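Local atomic coordinates of 2,3-dihydroxybenzoate-AMP ligase (Mycobacterium smegmatis, PDB entry 5KEI), a protein that belongs to the adenylate-forming (ANL) enzyme superfamily, with a large AMP-binding region followed by a smaller C-terminal domain. Residues A74-G86 with F108-A120. Residues are numbered along the deposited sequence; the frame is centred on the assembly and turned at random.
Sequences AELDRLADRAAAG and FAVALFGLLRAGA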
ATOM      1  N   ALA A  74       4.792 -17.365  21.967  1.00 40.81           N
ATOM      2  CA  ALA A  74       3.942 -17.427  23.157  1.00 38.51           C
ATOM      3  C   ALA A  74       3.970 -16.104  23.920  1.00 38.40           C
ATOM      4  O   ALA A  74       2.932 -15.599  24.362  1.00 38.43           O
ATOM      5  CB  ALA A  74       4.364 -18.577  24.064  1.00 39.44           C
ATOM      6  N   GLU A  75       5.163 -15.545  24.061  1.00 40.58           N
ATOM      7  CA  GLU A  75       5.341 -14.245  24.696  1.00 41.09           C
ATOM      8  C   GLU A  75       4.679 -13.114  23.915  1.00 38.79           C
ATOM      9  O   GLU A  75       4.103 -12.214  24.517  1.00 39.30           O
ATOM     10  CB  GLU A  75       6.836 -13.962  24.879  1.00 42.13           C
ATOM     11  CG  GLU A  75       7.474 -14.913  25.880  1.00 49.26           C
ATOM     12  CD  GLU A  75       8.991 -14.920  25.850  1.00 54.72           C
ATOM     13  OE1 GLU A  75       9.587 -14.154  25.061  1.00 50.29           O
ATOM     14  OE2 GLU A  75       9.585 -15.713  26.621  1.00 59.72           O
ATOM     15  N   LEU A  76       4.760 -13.159  22.583  1.00 39.21           N
ATOM     16  CA  LEU A  76       4.161 -12.113  21.741  1.00 38.41           C
ATOM     17  C   LEU A  76       2.627 -12.188  21.775  1.00 38.43           C
ATOM     18  O   LEU A  76       1.940 -11.161  21.791  1.00 36.70           O
ATOM     19  CB  LEU A  76       4.678 -12.221  20.293  1.00 33.83           C
ATOM     20  CG  LEU A  76       4.073 -11.288  19.237  1.00 34.56           C
ATOM     21  CD1 LEU A  76       4.155  -9.823  19.656  1.00 31.81           C
ATOM     22  CD2 LEU A  76       4.745 -11.494  17.878  1.00 27.56           C
ATOM     23  N   ASP A  77       2.101 -13.409  21.800  1.00 35.07           N
ATOM     24  CA  ASP A  77       0.661 -13.640  21.874  1.00 35.15           C
ATOM     25  C   ASP A  77       0.020 -13.023  23.128  1.00 39.86           C
ATOM     26  O   ASP A  77      -1.101 -12.514  23.069  1.00 40.79           O
ATOM     27  CB  ASP A  77       0.376 -15.141  21.838  1.00 36.68           C
ATOM     28  CG  ASP A  77      -1.033 -15.464  21.367  1.00 38.48           C
ATOM     29  OD1 ASP A  77      -1.543 -14.753  20.474  1.00 39.10           O
ATOM     30  OD2 ASP A  77      -1.632 -16.427  21.891  1.00 41.86           O
ATOM     31  N   ARG A  78       0.726 -13.082  24.259  1.00 39.54           N
ATOM     32  CA  ARG A  78       0.233 -12.507  25.513  1.00 40.03           C
ATOM     33  C   ARG A  78       0.304 -10.982  25.474  1.00 42.17           C
ATOM     34  O   ARG A  78      -0.621 -10.297  25.910  1.00 40.53           O
ATOM     35  CB  ARG A  78       1.031 -13.020  26.720  1.00 34.47           C
ATOM     36  CG  ARG A  78       0.865 -14.503  27.004  1.00 41.67           C
ATOM     37  CD  ARG A  78       1.787 -14.941  28.138  1.00 48.43           C
ATOM     38  NE  ARG A  78       2.307 -16.297  27.930  1.00 56.21           N
ATOM     39  CZ  ARG A  78       3.602 -16.617  27.893  1.00 53.28           C
ATOM     40  NH1 ARG A  78       4.533 -15.686  28.062  1.00 50.88           N
ATOM     41  NH2 ARG A  78       3.967 -17.879  27.693  1.00 53.76           N
ATOM     42  N   LEU A  79       1.415 -10.467  24.956  1.00 35.08           N
ATOM     43  CA  LEU A  79       1.614  -9.035  24.835  1.00 37.73           C
ATOM     44  C   LEU A  79       0.504  -8.380  24.034  1.00 39.13           C
ATOM     45  O   LEU A  79      -0.024  -7.354  24.442  1.00 38.05           O
ATOM     46  CB  LEU A  79       2.963  -8.742  24.190  1.00 42.00           C
ATOM     47  CG  LEU A  79       4.158  -9.017  25.095  1.00 37.78           C
ATOM     48  CD1 LEU A  79       5.450  -8.832  24.305  1.00 38.74           C
ATOM     49  CD2 LEU A  79       4.105  -8.089  26.289  1.00 35.16           C
ATOM     50  N   ALA A  80       0.157  -8.979  22.896  1.00 38.77           N
ATOM     51  CA  ALA A  80      -0.920  -8.462  22.068  1.00 35.07           C
ATOM     52  C   ALA A  80      -2.245  -8.500  22.821  1.00 37.97           C
ATOM     53  O   ALA A  80      -3.033  -7.558  22.728  1.00 35.19           O
ATOM     54  CB  ALA A  80      -1.028  -9.248  20.773  1.00 35.33           C
ATOM     55  N   ASP A  81      -2.487  -9.596  23.545  1.00 39.77           N
ATOM     56  CA  ASP A  81      -3.693  -9.732  24.370  1.00 43.04           C
ATOM     57  C   ASP A  81      -3.751  -8.600  25.383  1.00 41.25           C
ATOM     58  O   ASP A  81      -4.773  -7.918  25.518  1.00 44.84           O
ATOM     59  CB  ASP A  81      -3.736 -11.089  25.103  1.00 43.26           C
ATOM     60  CG  ASP A  81      -4.301 -12.224  24.242  1.00 47.85           C
ATOM     61  OD1 ASP A  81      -4.971 -11.947  23.224  1.00 53.12           O
ATOM     62  OD2 ASP A  81      -4.077 -13.407  24.586  1.00 46.14           O
ATOM     63  N   ARG A  82      -2.643  -8.395  26.088  1.00 40.81           N
ATOM     64  CA  ARG A  82      -2.573  -7.353  27.108  1.00 45.91           C
ATOM     65  C   ARG A  82      -2.701  -5.969  26.499  1.00 42.82           C
ATOM     66  O   ARG A  82      -3.338  -5.080  27.077  1.00 46.19           O
ATOM     67  CB  ARG A  82      -1.275  -7.460  27.902  1.00 45.49           C
ATOM     68  CG  ARG A  82      -1.364  -8.456  29.045  1.00 52.28           C
ATOM     69  CD  ARG A  82       0.003  -8.715  29.631  1.00 60.38           C
ATOM     70  NE  ARG A  82       0.663  -7.469  30.013  1.00 70.95           N
ATOM     71  CZ  ARG A  82       1.963  -7.365  30.270  1.00 68.74           C
ATOM     72  NH1 ARG A  82       2.750  -8.433  30.173  1.00 66.47           N
ATOM     73  NH2 ARG A  82       2.476  -6.194  30.618  1.00 67.23           N
ATOM     74  N   ALA A  83      -2.111  -5.790  25.324  1.00 40.01           N
ATOM     75  CA  ALA A  83      -2.161  -4.504  24.660  1.00 37.78           C
ATOM     76  C   ALA A  83      -3.598  -4.228  24.250  1.00 34.56           C
ATOM     77  O   ALA A  83      -4.056  -3.093  24.296  1.00 30.98           O
ATOM     78  CB  ALA A  83      -1.220  -4.476  23.453  1.00 37.55           C
ATOM     79  N   ALA A  84      -4.307  -5.290  23.872  1.00 35.85           N
ATOM     80  CA  ALA A  84      -5.688  -5.186  23.398  1.00 37.47           C
ATOM     81  C   ALA A  84      -6.671  -4.786  24.512  1.00 40.38           C
ATOM     82  O   ALA A  84      -7.570  -3.962  24.298  1.00 40.51           O
ATOM     83  CB  ALA A  84      -6.120  -6.505  22.760  1.00 33.24           C
ATOM     84  N   ALA A  85      -6.505  -5.386  25.689  1.00 43.05           N
ATOM     85  CA  ALA A  85      -7.299  -5.026  26.858  1.00 41.11           C
ATOM     86  C   ALA A  85      -7.058  -3.561  27.213  1.00 42.16           C
ATOM     87  O   ALA A  85      -8.002  -2.819  27.462  1.00 40.86           O
ATOM     88  CB  ALA A  85      -6.963  -5.925  28.029  1.00 43.63           C
ATOM     89  N   GLY A  86      -5.792  -3.146  27.219  1.00 45.89           N
ATOM     90  CA  GLY A  86      -5.440  -1.758  27.481  1.00 40.99           C
ATOM     91  C   GLY A  86      -6.138  -0.798  26.526  1.00 46.94           C
ATOM     92  O   GLY A  86      -6.689   0.237  26.946  1.00 44.82           O
ATOM     93  N   PHE A 108       6.344  -2.981  17.022  1.00 33.71           N
ATOM     94  CA  PHE A 108       5.444  -2.785  15.885  1.00 33.37           C
ATOM     95  C   PHE A 108       4.455  -3.954  15.820  1.00 32.32           C
ATOM     96  O   PHE A 108       3.259  -3.756  15.562  1.00 29.68           O
ATOM     97  CB  PHE A 108       6.241  -2.637  14.564  1.00 33.51           C
ATOM     98  CG  PHE A 108       5.379  -2.645  13.320  1.00 31.13           C
ATOM     99  CD1 PHE A 108       4.840  -1.470  12.821  1.00 27.15           C
ATOM    100  CD2 PHE A 108       5.099  -3.830  12.661  1.00 30.22           C
ATOM    101  CE1 PHE A 108       4.046  -1.483  11.692  1.00 30.86           C
ATOM    102  CE2 PHE A 108       4.300  -3.848  11.528  1.00 31.02           C
ATOM    103  CZ  PHE A 108       3.779  -2.675  11.038  1.00 28.82           C
ATOM    104  N   ALA A 109       4.964  -5.161  16.066  1.00 30.07           N
ATOM    105  CA  ALA A 109       4.136  -6.364  16.118  1.00 34.85           C
ATOM    106  C   ALA A 109       3.179  -6.341  17.309  1.00 30.15           C
ATOM    107  O   ALA A 109       2.050  -6.805  17.196  1.00 32.22           O
ATOM    108  CB  ALA A 109       5.022  -7.654  16.165  1.00 29.92           C
ATOM    109  N   VAL A 110       3.635  -5.821  18.449  1.00 32.67           N
ATOM    110  CA  VAL A 110       2.788  -5.719  19.642  1.00 31.91           C
ATOM    111  C   VAL A 110       1.608  -4.791  19.373  1.00 33.17           C
ATOM    112  O   VAL A 110       0.472  -5.119  19.706  1.00 34.65           O
ATOM    113  CB  VAL A 110       3.571  -5.208  20.862  1.00 31.53           C
ATOM    114  CG1 VAL A 110       2.687  -5.200  22.101  1.00 29.58           C
ATOM    115  CG2 VAL A 110       4.830  -6.042  21.073  1.00 29.45           C
ATOM    116  N   ALA A 111       1.880  -3.652  18.733  1.00 29.36           N
ATOM    117  CA  ALA A 111       0.832  -2.717  18.338  1.00 30.73           C
ATOM    118  C   ALA A 111      -0.141  -3.282  17.285  1.00 34.49           C
ATOM    119  O   ALA A 111      -1.356  -3.107  17.403  1.00 33.94           O
ATOM    120  CB  ALA A 111       1.452  -1.436  17.825  1.00 27.55           C
ATOM    121  N   LEU A 112       0.380  -3.945  16.252  1.00 31.08           N
ATOM    122  CA  LEU A 112      -0.476  -4.430  15.179  1.00 27.09           C
ATOM    123  C   LEU A 112      -1.518  -5.437  15.720  1.00 29.70           C
ATOM    124  O   LEU A 112      -2.722  -5.230  15.568  1.00 30.15           O
ATOM    125  CB  LEU A 112       0.376  -5.038  14.061  1.00 27.24           C
ATOM    126  CG  LEU A 112      -0.358  -5.657  12.864  1.00 31.58           C
ATOM    127  CD1 LEU A 112      -1.201  -4.639  12.091  1.00 23.63           C
ATOM    128  CD2 LEU A 112       0.632  -6.365  11.922  1.00 35.91           C
ATOM    129  N   PHE A 113      -1.067  -6.495  16.389  1.00 27.62           N
ATOM    130  CA  PHE A 113      -1.996  -7.518  16.863  1.00 30.17           C
ATOM    131  C   PHE A 113      -2.768  -7.039  18.095  1.00 31.93           C
ATOM    132  O   PHE A 113      -3.926  -7.407  18.273  1.00 30.79           O
ATOM    133  CB  PHE A 113      -1.247  -8.832  17.134  1.00 30.93           C
ATOM    134  CG  PHE A 113      -0.749  -9.479  15.883  1.00 27.82           C
ATOM    135  CD1 PHE A 113       0.568  -9.331  15.480  1.00 33.06           C
ATOM    136  CD2 PHE A 113      -1.619 -10.164  15.062  1.00 30.61           C
ATOM    137  CE1 PHE A 113       1.014  -9.896  14.300  1.00 33.59           C
ATOM    138  CE2 PHE A 113      -1.185 -10.729  13.884  1.00 27.66           C
ATOM    139  CZ  PHE A 113       0.136 -10.595  13.507  1.00 31.33           C
ATOM    140  N   GLY A 114      -2.138  -6.187  18.906  1.00 29.15           N
ATOM    141  CA  GLY A 114      -2.810  -5.525  20.008  1.00 29.19           C
ATOM    142  C   GLY A 114      -4.017  -4.766  19.502  1.00 31.55           C
ATOM    143  O   GLY A 114      -5.141  -4.960  19.977  1.00 36.25           O
ATOM    144  N   LEU A 115      -3.793  -3.912  18.511  1.00 30.23           N
ATOM    145  CA  LEU A 115      -4.880  -3.179  17.879  1.00 28.90           C
ATOM    146  C   LEU A 115      -5.939  -4.100  17.251  1.00 33.14           C
ATOM    147  O   LEU A 115      -7.145  -3.882  17.425  1.00 33.47           O
ATOM    148  CB  LEU A 115      -4.311  -2.222  16.830  1.00 31.23           C
ATOM    149  CG  LEU A 115      -3.709  -0.939  17.415  1.00 31.95           C
ATOM    150  CD1 LEU A 115      -2.885  -0.198  16.393  1.00 29.18           C
ATOM    151  CD2 LEU A 115      -4.831  -0.053  17.949  1.00 30.39           C
ATOM    152  N   LEU A 116      -5.490  -5.126  16.529  1.00 31.97           N
ATOM    153  CA  LEU A 116      -6.410  -6.044  15.853  1.00 35.71           C
ATOM    154  C   LEU A 116      -7.319  -6.777  16.842  1.00 34.19           C
ATOM    155  O   LEU A 116      -8.504  -7.003  16.569  1.00 29.47           O
ATOM    156  CB  LEU A 116      -5.637  -7.070  15.017  1.00 28.23           C
ATOM    157  CG  LEU A 116      -4.925  -6.557  13.763  1.00 34.01           C
ATOM    158  CD1 LEU A 116      -4.057  -7.655  13.175  1.00 32.16           C
ATOM    159  CD2 LEU A 116      -5.906  -6.021  12.731  1.00 26.92           C
ATOM    160  N   ARG A 117      -6.756  -7.152  17.985  1.00 31.03           N
ATOM    161  CA  ARG A 117      -7.503  -7.924  18.972  1.00 33.11           C
ATOM    162  C   ARG A 117      -8.492  -7.055  19.737  1.00 38.28           C
ATOM    163  O   ARG A 117      -9.417  -7.573  20.339  1.00 43.93           O
ATOM    164  CB  ARG A 117      -6.553  -8.627  19.937  1.00 33.30           C
ATOM    165  CG  ARG A 117      -5.664  -9.641  19.246  1.00 30.30           C
ATOM    166  CD  ARG A 117      -5.407 -10.832  20.081  1.00 33.48           C
ATOM    167  NE  ARG A 117      -4.856 -11.894  19.255  1.00 34.32           N
ATOM    168  CZ  ARG A 117      -3.709 -12.493  19.521  1.00 34.78           C
ATOM    169  NH1 ARG A 117      -3.035 -12.147  20.607  1.00 37.36           N
ATOM    170  NH2 ARG A 117      -3.253 -13.444  18.723  1.00 31.85           N
ATOM    171  N   ALA A 118      -8.306  -5.738  19.704  1.00 36.57           N
ATOM    172  CA  ALA A 118      -9.319  -4.839  20.236  1.00 34.78           C
ATOM    173  C   ALA A 118     -10.398  -4.594  19.170  1.00 34.68           C
ATOM    174  O   ALA A 118     -11.434  -3.969  19.430  1.00 32.72           O
ATOM    175  CB  ALA A 118      -8.696  -3.535  20.699  1.00 34.09           C
ATOM    176  N   GLY A 119     -10.163  -5.122  17.977  1.00 31.33           N
ATOM    177  CA  GLY A 119     -11.110  -4.982  16.887  1.00 31.04           C
ATOM    178  C   GLY A 119     -10.934  -3.660  16.158  1.00 30.94           C
ATOM    179  O   GLY A 119     -11.740  -3.297  15.302  1.00 33.71           O
ATOM    180  N   ALA A 120      -9.878  -2.929  16.501  1.00 34.55           N
ATOM    181  CA  ALA A 120      -9.608  -1.657  15.840  1.00 31.91           C
ATOM    182  C   ALA A 120      -9.047  -1.916  14.444  1.00 33.43           C
ATOM    183  O   ALA A 120      -8.527  -3.003  14.141  1.00 33.09           O
ATOM    184  CB  ALA A 120      -8.660  -0.819  16.657  1.00 34.02           C
TER
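Ala-80 and Gly-114 bring helices 74-86 and 108-117 together, with CA atoms 4.1 Å apart; the axes cross at -55° and approach to 7.3 Å. Small residues permit this closeness. The CA of Gly-114 makes a CA-H...O contact with Ala-80 O at 3.4 Å, and Ala-83 CB also packs against it at 3.9 Å. Ala-84 CB rests on Gly-114 O and on the CB of Arg-117. Around Val-110 the contact is apolar. Val-110 spreads its two methyls: CG1, anti to the backbone N (chi1 -176°), meets Leu-79 CB and Ala-83 CB, while CG2 meets Leu-76 CD1 at 4.1 Å.

The polar part is built on Arg-117, a knob among Asp-77, Ala-80, Asp-81 and Ala-84. Its guanidinium stands nearly upright to the Asp-77 carboxylate, the planes 82° apart. Arg-117 NH2 forms a salt bridge with Asp-77 OD1 at 2.8 Å, nearly along the C-O axis. Arg-117 NH1 bonds weakly to the same oxygen and to Asp-77 O in the guanidinium plane, and makes a salt bridge with Asp-81 OD1 at 3.3 Å, its hydrogen bond also weak. Arg-52 forms salt bridges with both aspartates, and Asp-48 pairs with Arg-117 NE. These carboxylates probably offset the charge of two arginines held close together.

Leu-51 of helix 49-57 packs on Asp-77, Phe-113 and Arg-117. A Schellman motif at Gly-119 follows helix 108-117, and strand 121-124 comes next. Leu-115 packs on this strand and strand 97-101. These adjacent parallel strands of the seven-stranded sheet form a beta-alpha-beta crossover with the helix, and helix 74-86 packs on that helix's outer side.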